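Local atomic coordinates of berberine bridge enzyme-like 28 (Arabidopsis thaliana, PDB entry 5D79), a protein that binds FAD as an oxidoreductase of the berberine bridge enzyme-like family and is involved in adaptation to salt stress. Residues F365-D369 with F473-D477; I65-F70 with Y113-I119. One frame throughout, in Å; residues are numbered along the deposited sequence.

Interaction 1. Residues F365-D369 with F473-D477. With FAD (flavin-adenine dinucleotide), chain E.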
loop_
_atom_site.group_PDB
_atom_site.type_symbol
_atom_site.label_atom_id
_atom_site.label_comp_id
_atom_site.label_asym_id
_atom_site.label_seq_id
_atom_site.Cartn_x
_atom_site.Cartn_y
_atom_site.Cartn_z
ATOM N N PHE A 365 5.316 13.261 2.126
ATOM C CA PHE A 365 5.533 12.449 3.309
ATOM C C PHE A 365 6.809 11.605 3.218
ATOM O O PHE A 365 7.365 11.398 2.135
ATOM C CB PHE A 365 4.306 11.555 3.562
ATOM C CG PHE A 365 4.026 10.581 2.451
ATOM C CD1 PHE A 365 4.695 9.364 2.387
ATOM C CD2 PHE A 365 3.096 10.883 1.463
ATOM C CE1 PHE A 365 4.452 8.473 1.356
ATOM C CE2 PHE A 365 2.844 9.986 0.424
ATOM C CZ PHE A 365 3.526 8.782 0.371
ATOM N N LYS A 366 7.278 11.159 4.378
ATOM C CA LYS A 366 8.269 10.108 4.480
ATOM C C LYS A 366 7.709 9.075 5.444
ATOM O O LYS A 366 7.304 9.422 6.552
ATOM C CB LYS A 366 9.605 10.647 4.975
ATOM C CG LYS A 366 10.601 9.558 5.279
ATOM C CD LYS A 366 10.845 8.691 4.057
ATOM C CE LYS A 366 11.745 7.529 4.412
ATOM N NZ LYS A 366 12.134 6.684 3.242
ATOM N N GLY A 367 7.659 7.814 5.019
ATOM C CA GLY A 367 7.158 6.747 5.863
ATOM C C GLY A 367 8.128 5.589 6.005
ATOM O O GLY A 367 8.867 5.253 5.074
ATOM N N LYS A 368 8.124 4.992 7.197
ATOM C CA LYS A 368 8.864 3.763 7.503
ATOM C C LYS A 368 7.948 2.888 8.345
ATOM O O LYS A 368 6.988 3.387 8.917
ATOM C CB LYS A 368 10.167 4.068 8.250
ATOM C CG LYS A 368 11.047 5.133 7.573
ATOM C CD LYS A 368 12.292 5.471 8.402
ATOM C CE LYS A 368 13.373 4.406 8.298
ATOM N NZ LYS A 368 14.168 4.524 7.057
ATOM N N ASP A 369 8.204 1.588 8.425
ATOM C CA ASP A 369 7.366 0.788 9.299
ATOM C C ASP A 369 8.115 -0.395 9.928
ATOM O O ASP A 369 9.274 -0.654 9.611
ATOM C CB ASP A 369 6.101 0.343 8.547
ATOM C CG ASP A 369 6.272 -0.949 7.756
ATOM O OD1 ASP A 369 7.347 -1.207 7.184
ATOM O OD2 ASP A 369 5.285 -1.714 7.701
ATOM N N PHE A 473 5.033 -0.066 1.761
ATOM C CA PHE A 473 5.672 1.154 2.260
ATOM C C PHE A 473 7.147 1.157 1.819
ATOM O O PHE A 473 8.039 0.979 2.644
ATOM C CB PHE A 473 5.570 1.267 3.796
ATOM C CG PHE A 473 4.150 1.351 4.333
ATOM C CD1 PHE A 473 3.142 1.985 3.613
ATOM C CD2 PHE A 473 3.825 0.790 5.567
ATOM C CE1 PHE A 473 1.833 2.061 4.115
ATOM C CE2 PHE A 473 2.523 0.852 6.070
ATOM C CZ PHE A 473 1.527 1.490 5.343
ATOM N N LYS A 474 7.400 1.335 0.523
ATOM C CA LYS A 474 8.769 1.271 -0.005
ATOM C C LYS A 474 9.717 2.265 0.683
ATOM O O LYS A 474 9.386 3.441 0.860
ATOM C CB LYS A 474 8.785 1.512 -1.524
ATOM C CG LYS A 474 8.933 0.253 -2.373
ATOM C CD LYS A 474 9.271 0.617 -3.809
ATOM C CE LYS A 474 8.661 -0.364 -4.811
ATOM N NZ LYS A 474 8.730 0.173 -6.209
ATOM N N ASP A 475 10.895 1.775 1.069
ATOM C CA ASP A 475 11.865 2.574 1.804
ATOM C C ASP A 475 13.296 2.310 1.296
ATOM O O ASP A 475 13.915 1.288 1.597
ATOM C CB ASP A 475 11.734 2.283 3.307
ATOM C CG ASP A 475 12.591 3.201 4.170
ATOM O OD1 ASP A 475 13.122 4.227 3.666
ATOM O OD2 ASP A 475 12.723 2.879 5.373
ATOM N N MET A 476 13.808 3.249 0.509
ATOM C CA MET A 476 15.164 3.162 -0.028
ATOM C C MET A 476 16.221 3.136 1.061
ATOM O O MET A 476 17.353 2.710 0.824
ATOM C CB MET A 476 15.432 4.343 -0.957
ATOM C CG MET A 476 14.452 4.433 -2.082
ATOM S SD MET A 476 14.806 3.112 -3.221
ATOM C CE MET A 476 15.809 4.043 -4.382
ATOM N N ASP A 477 15.845 3.612 2.246
ATOM C CA ASP A 477 16.749 3.667 3.390
ATOM C C ASP A 477 17.082 2.279 3.933
ATOM O O ASP A 477 18.052 2.130 4.676
ATOM C CB ASP A 477 16.159 4.536 4.508
ATOM C CG ASP A 477 16.171 6.020 4.165
ATOM O OD1 ASP A 477 16.824 6.403 3.162
ATOM O OD2 ASP A 477 15.541 6.803 4.911
HETATM P PA FAD E . 1.981 3.151 -7.867
HETATM O O1A FAD E . 3.054 4.177 -7.599
HETATM O O2A FAD E . 1.229 3.410 -9.151
HETATM O O5B FAD E . 2.631 1.672 -7.839
HETATM C C5B FAD E . 3.521 1.277 -6.804
HETATM C C4B FAD E . 4.439 0.121 -7.223
HETATM O O4B FAD E . 3.664 -0.893 -7.837
HETATM C C3B FAD E . 5.480 0.578 -8.234
HETATM O O3B FAD E . 6.709 -0.089 -8.039
HETATM C C2B FAD E . 4.853 0.196 -9.563
HETATM O O2B FAD E . 5.820 -0.051 -10.569
HETATM C C1B FAD E . 4.012 -1.025 -9.205
HETATM N N9A FAD E . 2.801 -1.201 -10.035
HETATM C C8A FAD E . 1.676 -0.409 -10.103
HETATM N N7A FAD E . 0.810 -0.969 -10.987
HETATM C C5A FAD E . 1.360 -2.103 -11.482
HETATM C C6A FAD E . 0.928 -3.057 -12.404
HETATM N N6A FAD E . -0.336 -3.088 -12.810
HETATM N N1A FAD E . 1.740 -4.132 -12.707
HETATM C C2A FAD E . 2.967 -4.267 -12.096
HETATM N N3A FAD E . 3.391 -3.317 -11.188
HETATM C C4A FAD E . 2.607 -2.257 -10.884
HETATM N N1 FAD E . -1.045 0.528 1.907
HETATM C C2 FAD E . -1.690 -0.329 2.783
HETATM O O2 FAD E . -1.736 -1.543 2.552
HETATM N N3 FAD E . -2.306 0.191 3.915
HETATM C C4 FAD E . -2.283 1.549 4.187
HETATM O O4 FAD E . -2.936 1.985 5.136
HETATM C C4X FAD E . -1.650 2.411 3.291
HETATM N N5 FAD E . -1.719 3.786 3.454
HETATM C C5X FAD E . -1.357 4.617 2.403
HETATM C C6 FAD E . -1.641 5.981 2.429
HETATM C C7 FAD E . -1.264 6.806 1.367
HETATM C C7M FAD E . -1.564 8.274 1.411
HETATM C C8 FAD E . -0.637 6.259 0.245
HETATM C C8M FAD E . -0.198 7.126 -0.899
HETATM C C9 FAD E . -0.351 4.899 0.220
HETATM C C9A FAD E . -0.662 4.086 1.315
HETATM N N10 FAD E . -0.347 2.736 1.311
HETATM C C10 FAD E . -1.059 1.887 2.135
HETATM C "C1'" FAD E . 0.689 2.199 0.372
HETATM C "C2'" FAD E . 0.125 1.744 -0.961
HETATM O "O2'" FAD E . -0.697 0.616 -0.754
HETATM C "C3'" FAD E . 1.302 1.416 -1.871
HETATM O "O3'" FAD E . 2.007 2.611 -2.134
HETATM C "C4'" FAD E . 0.859 0.855 -3.200
HETATM O "O4'" FAD E . 1.898 0.101 -3.767
HETATM C "C5'" FAD E . 0.579 1.994 -4.155
HETATM O "O5'" FAD E . -0.150 1.494 -5.252
HETATM P P FAD E . -0.479 2.513 -6.445
HETATM O O1P FAD E . -0.993 1.755 -7.640
HETATM O O2P FAD E . -1.466 3.563 -6.000
HETATM O O3P FAD E . 0.974 3.194 -6.609
HETATM O O HOH W 1 9.736 5.460 2.568
HETATM O O HOH W 2 10.802 0.903 6.463
HETATM O O HOH W 3 8.837 -0.317 5.073
#
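Two lysines separated by Gly-367 in residues 365-369 of strand 363-372, whose side chains lie on the same side of it, converge on the carboxylates of loop 473-477. Lys-366 bends once, at chi2 (p), and then runs straight (t, t), bringing NZ to 2.7 Å from Asp-475 OD1. Lys-368 instead folds over at its tip (m, t, p, p): its CA-to-CB bond points away, yet the two final p angles carry NZ back to 2.8 Å from Asp-475 OD2. Asp-475, with chi1 t, thus gives one oxygen to each ammonium, and its OD1 also accepts from Asp-477 N at 3.1 Å, an Asx turn that a short acidic side chain suits well. Asp-477 joins more loosely: Lys-368 NZ donates a weak 3.4 Å hydrogen bond to Asp-477 OD2. The salt bridge from Lys-366 NZ to Asp-477 OD2 is long, at 3.8 Å. Lys-366 has a second firm partner in Glu-114. One water accepts from Lys-366 NZ and donates to Gly-367 O and Lys-474 O, tying strand to loop.

Further along, Asp-369 takes the backbone N of Tyr-470 on OD1, while its OD2 lies at the ring edge of Phe-473, 3.6 Å from CD2. Phe-473 reaches the flavin, CE1 lying 3.5 Å from FAD C10; the CA-to-CB bond of Lys-474 points away from the strand, and its NZ donates to the ribose O3B of FAD at 2.7 Å. The Lys/Asp network holds a cofactor-contacting C-terminal loop against the edge strand of the seven-stranded antiparallel sheet, consistent with the interface beside FAD in PCMH-type flavoproteins.

Interaction 2. Residues I65-F70 with Y113-I119. With FAD (flavin-adenine dinucleotide), chain E.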
loop_
_atom_site.group_PDB
_atom_site.type_symbol
_atom_site.label_atom_id
_atom_site.label_comp_id
_atom_site.label_asym_id
_atom_site.label_seq_id
_atom_site.Cartn_x
_atom_site.Cartn_y
_atom_site.Cartn_z
ATOM N N ILE A 65 0.961 11.947 -9.195
ATOM C CA ILE A 65 2.052 11.920 -8.211
ATOM C C ILE A 65 1.461 12.175 -6.832
ATOM O O ILE A 65 1.065 13.291 -6.504
ATOM C CB ILE A 65 3.170 12.946 -8.509
ATOM C CG1 ILE A 65 3.972 12.520 -9.746
ATOM C CG2 ILE A 65 4.104 13.057 -7.318
ATOM C CD1 ILE A 65 5.121 13.453 -10.127
ATOM N N GLN A 66 1.373 11.112 -6.037
ATOM C CA GLN A 66 0.714 11.168 -4.741
ATOM C C GLN A 66 1.724 11.252 -3.594
ATOM O O GLN A 66 1.392 11.030 -2.426
ATOM C CB GLN A 66 -0.209 9.966 -4.576
ATOM C CG GLN A 66 -1.352 9.932 -5.591
ATOM C CD GLN A 66 -2.423 11.013 -5.365
ATOM O OE1 GLN A 66 -2.233 11.966 -4.601
ATOM N NE2 GLN A 66 -3.561 10.856 -6.039
ATOM N N ASN A 67 2.963 11.567 -3.957
ATOM C CA ASN A 67 3.953 12.096 -3.028
ATOM C C ASN A 67 4.675 13.267 -3.725
ATOM O O ASN A 67 5.682 13.072 -4.422
ATOM C CB ASN A 67 4.935 11.008 -2.580
ATOM C CG ASN A 67 5.631 11.353 -1.271
ATOM O OD1 ASN A 67 5.655 12.519 -0.850
ATOM N ND2 ASN A 67 6.202 10.343 -0.620
ATOM N N PRO A 68 4.129 14.486 -3.559
ATOM C CA PRO A 68 4.506 15.716 -4.275
ATOM C C PRO A 68 6.001 16.066 -4.247
ATOM O O PRO A 68 6.504 16.698 -5.195
ATOM C CB PRO A 68 3.690 16.794 -3.554
ATOM C CG PRO A 68 2.480 16.069 -3.094
ATOM C CD PRO A 68 2.961 14.703 -2.688
ATOM N N ARG A 69 6.699 15.646 -3.194
ATOM C CA ARG A 69 8.126 15.914 -3.059
ATOM C C ARG A 69 8.902 15.311 -4.227
ATOM O O ARG A 69 10.035 15.709 -4.511
ATOM C CB ARG A 69 8.651 15.375 -1.724
ATOM C CG ARG A 69 8.538 13.878 -1.579
ATOM C CD ARG A 69 8.964 13.404 -0.184
ATOM N NE ARG A 69 10.414 13.280 -0.010
ATOM C CZ ARG A 69 11.017 12.238 0.561
ATOM N NH1 ARG A 69 12.339 12.219 0.679
ATOM N NH2 ARG A 69 10.306 11.211 1.017
ATOM N N PHE A 70 8.282 14.352 -4.907
ATOM C CA PHE A 70 8.901 13.716 -6.058
ATOM C C PHE A 70 8.344 14.265 -7.358
ATOM O O PHE A 70 8.464 13.642 -8.413
ATOM C CB PHE A 70 8.711 12.207 -6.000
ATOM C CG PHE A 70 9.433 11.562 -4.863
ATOM C CD1 PHE A 70 10.819 11.595 -4.803
ATOM C CD2 PHE A 70 8.735 10.925 -3.859
ATOM C CE1 PHE A 70 11.499 11.001 -3.757
ATOM C CE2 PHE A 70 9.399 10.319 -2.806
ATOM C CZ PHE A 70 10.785 10.355 -2.752
ATOM N N TYR A 113 5.671 5.060 -2.195
ATOM C CA TYR A 113 6.282 5.845 -1.127
ATOM C C TYR A 113 7.587 6.545 -1.535
ATOM O O TYR A 113 7.948 7.579 -0.968
ATOM C CB TYR A 113 6.503 4.938 0.087
ATOM C CG TYR A 113 5.364 4.998 1.076
ATOM C CD1 TYR A 113 4.046 5.098 0.643
ATOM C CD2 TYR A 113 5.608 4.972 2.445
ATOM C CE1 TYR A 113 2.995 5.173 1.551
ATOM C CE2 TYR A 113 4.567 5.039 3.366
ATOM C CZ TYR A 113 3.261 5.145 2.913
ATOM O OH TYR A 113 2.239 5.216 3.823
ATOM N N GLU A 114 8.273 5.992 -2.529
ATOM C CA GLU A 114 9.510 6.587 -3.030
ATOM C C GLU A 114 9.382 7.039 -4.486
ATOM O O GLU A 114 10.383 7.352 -5.136
ATOM C CB GLU A 114 10.680 5.592 -2.895
ATOM C CG GLU A 114 11.038 5.186 -1.454
ATOM C CD GLU A 114 11.946 6.195 -0.731
ATOM O OE1 GLU A 114 12.114 7.340 -1.220
ATOM O OE2 GLU A 114 12.498 5.831 0.334
ATOM N N GLY A 115 8.160 7.052 -5.004
ATOM C CA GLY A 115 7.920 7.497 -6.368
ATOM C C GLY A 115 8.501 6.637 -7.480
ATOM O O GLY A 115 8.722 7.132 -8.581
ATOM N N LEU A 116 8.719 5.349 -7.216
ATOM C CA LEU A 116 9.439 4.479 -8.153
ATOM C C LEU A 116 8.611 4.009 -9.337
ATOM O O LEU A 116 9.116 3.268 -10.183
ATOM C CB LEU A 116 9.989 3.251 -7.432
ATOM C CG LEU A 116 11.092 3.498 -6.414
ATOM C CD1 LEU A 116 11.723 2.181 -6.024
ATOM C CD2 LEU A 116 12.125 4.471 -6.966
ATOM N N SER A 117 7.348 4.432 -9.392
ATOM C CA SER A 117 6.466 4.128 -10.523
ATOM C C SER A 117 6.568 5.181 -11.636
ATOM O O SER A 117 6.158 4.950 -12.780
ATOM C CB SER A 117 5.018 4.016 -10.043
ATOM O OG SER A 117 4.646 5.155 -9.289
ATOM N N TYR A 118 7.117 6.339 -11.289
ATOM C CA TYR A 118 7.307 7.410 -12.260
ATOM C C TYR A 118 8.702 8.008 -12.141
ATOM O O TYR A 118 8.998 9.014 -12.769
ATOM C CB TYR A 118 6.239 8.500 -12.092
ATOM C CG TYR A 118 6.148 9.042 -10.689
ATOM C CD1 TYR A 118 5.364 8.411 -9.735
ATOM C CD2 TYR A 118 6.851 10.182 -10.314
ATOM C CE1 TYR A 118 5.281 8.894 -8.443
ATOM C CE2 TYR A 118 6.781 10.675 -9.020
ATOM C CZ TYR A 118 5.988 10.027 -8.089
ATOM O OH TYR A 118 5.901 10.502 -6.799
ATOM N N ILE A 119 9.558 7.385 -11.337
ATOM C CA ILE A 119 10.971 7.755 -11.269
ATOM C C ILE A 119 11.883 6.547 -11.413
ATOM O O ILE A 119 11.720 5.557 -10.706
ATOM C CB ILE A 119 11.354 8.426 -9.936
ATOM C CG1 ILE A 119 10.387 9.549 -9.569
ATOM C CG2 ILE A 119 12.806 8.926 -9.988
ATOM C CD1 ILE A 119 10.672 10.136 -8.205
HETATM P PA FAD E . 1.981 3.151 -7.867
HETATM O O1A FAD E . 3.054 4.177 -7.599
HETATM O O2A FAD E . 1.229 3.410 -9.151
HETATM O O5B FAD E . 2.631 1.672 -7.839
HETATM C C5B FAD E . 3.521 1.277 -6.804
HETATM C C4B FAD E . 4.439 0.121 -7.223
HETATM O O4B FAD E . 3.664 -0.893 -7.837
HETATM C C3B FAD E . 5.480 0.578 -8.234
HETATM O O3B FAD E . 6.709 -0.089 -8.039
HETATM C C2B FAD E . 4.853 0.196 -9.563
HETATM O O2B FAD E . 5.820 -0.051 -10.569
HETATM C C1B FAD E . 4.012 -1.025 -9.205
HETATM N N9A FAD E . 2.801 -1.201 -10.035
HETATM C C8A FAD E . 1.676 -0.409 -10.103
HETATM N N7A FAD E . 0.810 -0.969 -10.987
HETATM C C5A FAD E . 1.360 -2.103 -11.482
HETATM C C6A FAD E . 0.928 -3.057 -12.404
HETATM N N6A FAD E . -0.336 -3.088 -12.810
HETATM N N1A FAD E . 1.740 -4.132 -12.707
HETATM C C2A FAD E . 2.967 -4.267 -12.096
HETATM N N3A FAD E . 3.391 -3.317 -11.188
HETATM C C4A FAD E . 2.607 -2.257 -10.884
HETATM N N1 FAD E . -1.045 0.528 1.907
HETATM C C2 FAD E . -1.690 -0.329 2.783
HETATM O O2 FAD E . -1.736 -1.543 2.552
HETATM N N3 FAD E . -2.306 0.191 3.915
HETATM C C4 FAD E . -2.283 1.549 4.187
HETATM O O4 FAD E . -2.936 1.985 5.136
HETATM C C4X FAD E . -1.650 2.411 3.291
HETATM N N5 FAD E . -1.719 3.786 3.454
HETATM C C5X FAD E . -1.357 4.617 2.403
HETATM C C6 FAD E . -1.641 5.981 2.429
HETATM C C7 FAD E . -1.264 6.806 1.367
HETATM C C7M FAD E . -1.564 8.274 1.411
HETATM C C8 FAD E . -0.637 6.259 0.245
HETATM C C8M FAD E . -0.198 7.126 -0.899
HETATM C C9 FAD E . -0.351 4.899 0.220
HETATM C C9A FAD E . -0.662 4.086 1.315
HETATM N N10 FAD E . -0.347 2.736 1.311
HETATM C C10 FAD E . -1.059 1.887 2.135
HETATM C "C1'" FAD E . 0.689 2.199 0.372
HETATM C "C2'" FAD E . 0.125 1.744 -0.961
HETATM O "O2'" FAD E . -0.697 0.616 -0.754
HETATM C "C3'" FAD E . 1.302 1.416 -1.871
HETATM O "O3'" FAD E . 2.007 2.611 -2.134
HETATM C "C4'" FAD E . 0.859 0.855 -3.200
HETATM O "O4'" FAD E . 1.898 0.101 -3.767
HETATM C "C5'" FAD E . 0.579 1.994 -4.155
HETATM O "O5'" FAD E . -0.150 1.494 -5.252
HETATM P P FAD E . -0.479 2.513 -6.445
HETATM O O1P FAD E . -0.993 1.755 -7.640
HETATM O O2P FAD E . -1.466 3.563 -6.000
HETATM O O3P FAD E . 0.974 3.194 -6.609
#
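The FAD pocket is lined here by loop 113-119, which residues 65-70 cover from behind. On the cofactor side, Ser-117 OG donates to the phosphate oxygen O1A of FAD at 2.5 Å, and Tyr-113 CE1 lies 3.6 Å from flavin C9; the Tyr-113 hydroxyl is hydrogen-bonded to Gln-428 NE2. On the other side, Phe-70 wedges in, its ring face against the backbone carbonyl carbon of Glu-114 and its CE2 3.6 Å from Tyr-113 O. A side chain on Gly-115 would strike that ring and Ile-119 CD1, and the positive phi of Gly-115 (66°) is also one that glycine adopts readily. From here the backbone turns, Tyr-118 N donating to Gly-115 O at 3.2 Å.

Residues 113-119 lie in the connection between strands 103-107 and 125-129 of the PCMH-type FAD-binding domain and start two residues after His-111, the histidine of covalent flavin attachment, unattached in this structure. Tyr-118 points back to the covering segment: its flat, electron-rich ring face accepts the aliphatic Ile-65, whose CG1 sits 3.7 Å from the Tyr-118 ring centroid in a CH-pi contact. Phe-70 CB packs 3.6 Å from Ile-119 CD1. Asn-67 ND2 donates weakly to Tyr-113 O at 3.3 Å, while its OD1 accepts from Phe-365 N.

Overall arrangement
The two contacts lie with centres about 12 Å apart and come in series along the chain, interaction 2 closing before interaction 1 opens. Interaction 2 belongs to the FAD-binding part, beside the sheet containing strands 103-107 and 125-129; interaction 1 joins edge strand 363-372 of the seven-stranded antiparallel sheet to a loop of the C-terminal region of the berberine bridge enzyme family (469-527). They meet directly: Glu-114 OE2 makes a salt bridge with Lys-366 NZ (3.1 Å) and a probable hydrogen bond with Met-476 N (2.9 Å), and the Tyr-113 and Phe-473 rings stack. Loops 113-119 and 473-477, distant in sequence, thus meet at FAD, with residues 65-70 and strand 363-372 packed against them.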